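Local coordinates for protein chloride intracellular channel exc-4 (Caenorhabditis elegans, PDB 2YV9) that may insert into membranes to form chloride channels and regulates the lumen size of the growing excretory canal, at residues R198-R203 against T227-A232. Sequence-based numbering, arbitrary orientation.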
loop_
_atom_site.group_PDB
_atom_site.type_symbol
_atom_site.label_atom_id
_atom_site.label_comp_id
_atom_site.label_asym_id
_atom_site.label_seq_id
_atom_site.Cartn_x
_atom_site.Cartn_y
_atom_site.Cartn_z
ATOM N N ARG A 198 -0.520 4.760 -16.226
ATOM C CA ARG A 198 -0.509 3.440 -16.873
ATOM C C ARG A 198 -0.391 3.572 -18.409
ATOM O O ARG A 198 0.380 2.865 -19.082
ATOM C CB ARG A 198 -1.647 2.579 -16.388
ATOM C CG ARG A 198 -1.477 2.168 -14.916
ATOM C CD ARG A 198 -2.721 1.463 -14.314
ATOM N NE ARG A 198 -2.459 0.900 -12.985
ATOM C CZ ARG A 198 -2.163 1.625 -11.912
ATOM N NH1 ARG A 198 -2.172 2.954 -11.984
ATOM N NH2 ARG A 198 -1.868 1.036 -10.764
ATOM N N LEU A 199 -1.173 4.477 -18.983
ATOM C CA LEU A 199 -1.091 4.702 -20.404
ATOM C C LEU A 199 0.295 5.145 -20.833
ATOM O O LEU A 199 0.804 4.662 -21.829
ATOM C CB LEU A 199 -2.158 5.686 -20.854
ATOM C CG LEU A 199 -3.587 5.206 -20.891
ATOM C CD1 LEU A 199 -4.587 6.394 -21.160
ATOM C CD2 LEU A 199 -3.835 4.115 -22.009
ATOM N N HIS A 200 0.877 6.077 -20.092
ATOM C CA HIS A 200 2.199 6.598 -20.451
ATOM C C HIS A 200 3.243 5.501 -20.315
ATOM O O HIS A 200 4.096 5.343 -21.207
ATOM C CB HIS A 200 2.584 7.723 -19.527
ATOM C CG HIS A 200 3.840 8.407 -19.943
ATOM N ND1 HIS A 200 4.007 9.017 -21.175
ATOM C CD2 HIS A 200 5.027 8.524 -19.303
ATOM C CE1 HIS A 200 5.242 9.490 -21.252
ATOM N NE2 HIS A 200 5.877 9.202 -20.136
ATOM N N HIS A 201 3.165 4.702 -19.251
ATOM C CA HIS A 201 4.046 3.520 -19.109
ATOM C C HIS A 201 3.906 2.603 -20.351
ATOM O O HIS A 201 4.897 2.128 -20.945
ATOM C CB HIS A 201 3.750 2.686 -17.860
ATOM C CG HIS A 201 4.252 3.282 -16.591
ATOM N ND1 HIS A 201 4.707 2.508 -15.541
ATOM C CD2 HIS A 201 4.438 4.575 -16.223
ATOM C CE1 HIS A 201 5.078 3.309 -14.554
ATOM N NE2 HIS A 201 4.946 4.568 -14.946
ATOM N N ILE A 202 2.650 2.335 -20.741
ATOM C CA ILE A 202 2.424 1.436 -21.839
ATOM C C ILE A 202 3.041 2.040 -23.109
ATOM O O ILE A 202 3.630 1.329 -23.931
ATOM C CB ILE A 202 0.907 1.199 -22.035
ATOM C CG1 ILE A 202 0.430 0.302 -20.916
ATOM C CG2 ILE A 202 0.644 0.588 -23.314
ATOM C CD1 ILE A 202 -1.092 0.106 -20.821
ATOM N N ARG A 203 2.902 3.370 -23.294
ATOM C CA ARG A 203 3.435 4.005 -24.500
ATOM C C ARG A 203 4.968 3.903 -24.572
ATOM O O ARG A 203 5.544 3.452 -25.561
ATOM C CB ARG A 203 3.031 5.475 -24.565
ATOM C CG ARG A 203 2.841 5.972 -25.968
ATOM C CD ARG A 203 4.053 6.572 -26.581
ATOM N NE ARG A 203 3.895 6.811 -28.021
ATOM C CZ ARG A 203 4.210 7.940 -28.652
ATOM N NH1 ARG A 203 4.710 8.975 -28.012
ATOM N NH2 ARG A 203 4.078 8.013 -29.966
ATOM N N THR A 227 -4.320 15.274 -23.154
ATOM C CA THR A 227 -4.782 15.905 -21.935
ATOM C C THR A 227 -3.787 15.639 -20.804
ATOM O O THR A 227 -3.416 16.541 -20.100
ATOM C CB THR A 227 -6.205 15.482 -21.615
ATOM O OG1 THR A 227 -7.033 15.951 -22.700
ATOM C CG2 THR A 227 -6.656 16.072 -20.318
ATOM N N ALA A 228 -3.316 14.405 -20.675
ATOM C CA ALA A 228 -2.321 14.094 -19.639
ATOM C C ALA A 228 -1.080 14.999 -19.727
ATOM O O ALA A 228 -0.589 15.544 -18.751
ATOM C CB ALA A 228 -1.867 12.626 -19.794
ATOM N N TYR A 229 -0.571 15.069 -20.928
ATOM C CA TYR A 229 0.667 15.788 -21.257
ATOM C C TYR A 229 0.461 17.300 -21.175
ATOM O O TYR A 229 1.434 18.025 -21.367
ATOM C CB TYR A 229 1.112 15.384 -22.661
ATOM C CG TYR A 229 1.459 13.927 -22.843
ATOM C CD1 TYR A 229 1.755 13.094 -21.737
ATOM C CD2 TYR A 229 1.664 13.386 -24.115
ATOM C CE1 TYR A 229 2.136 11.743 -21.939
ATOM C CE2 TYR A 229 2.061 12.069 -24.287
ATOM C CZ TYR A 229 2.281 11.260 -23.183
ATOM O OH TYR A 229 2.681 9.951 -23.368
ATOM N N ARG A 230 -0.790 17.739 -20.941
ATOM C CA ARG A 230 -1.101 19.158 -20.650
ATOM C C ARG A 230 -1.618 19.429 -19.207
ATOM O O ARG A 230 -1.996 20.568 -18.875
ATOM C CB ARG A 230 -2.101 19.725 -21.695
ATOM C CG ARG A 230 -1.595 19.743 -23.133
ATOM C CD ARG A 230 -2.745 20.126 -24.077
ATOM N NE ARG A 230 -2.353 20.248 -25.478
ATOM C CZ ARG A 230 -3.188 20.573 -26.465
ATOM N NH1 ARG A 230 -4.476 20.797 -26.215
ATOM N NH2 ARG A 230 -2.737 20.671 -27.712
ATOM N N THR A 231 -1.657 18.384 -18.356
ATOM C CA THR A 231 -2.124 18.470 -16.993
ATOM C C THR A 231 -0.888 18.561 -16.092
ATOM O O THR A 231 -0.092 17.626 -16.019
ATOM C CB THR A 231 -2.901 17.210 -16.660
ATOM O OG1 THR A 231 -4.056 17.097 -17.516
ATOM C CG2 THR A 231 -3.329 17.171 -15.191
ATOM N N ALA A 232 -0.691 19.700 -15.442
ATOM C CA ALA A 232 0.464 19.922 -14.623
ATOM C C ALA A 232 0.634 18.794 -13.608
ATOM O O ALA A 232 1.747 18.344 -13.411
ATOM C CB ALA A 232 0.380 21.320 -13.918
HETATM O O HOH W 1 4.802 9.791 -25.156
#
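His200 and Tyr229 meet through a buried hydrogen bond between ND1 of the imidazole and OH of the phenol, 2.7 Å apart, in which either group could be the donor. On His200, CB leaves helix 190-210 in the direction of segment 227-232, and chi1 of -173°, with CG anti to the backbone N, carries the ring across toward Tyr229. CG stays 3.9 Å from Tyr229 OH. One atom further, ND1 makes the bond, at an angle of 148°, and the hydroxyl lies at the imidazole edge, in its plane, where ND1 can act as donor or acceptor. His200 CE1 also lies beside the hydroxyl, 3.4 Å from Tyr229 OH. The ring planes stand at 88°. Histidine suits the place by its polar rim; tyrosine is long enough to bring a hydroxyl across from segment 227-232. That hydroxyl also bonds a water at 2.8 Å, which accepts from Arg203 NH1, while Arg203 NE forms a salt bridge with Asp213. His269 stacks on Tyr229 and also meets the His200 ring. Tyr229 sits in a type I turn closed by Thr231 N to Ala228 O; Thr231 OG1 additionally bonds Thr227 O. The contact joins helix 190-210 to this turn in the all-helical C-terminal domain of the GST fold that CLIC proteins share.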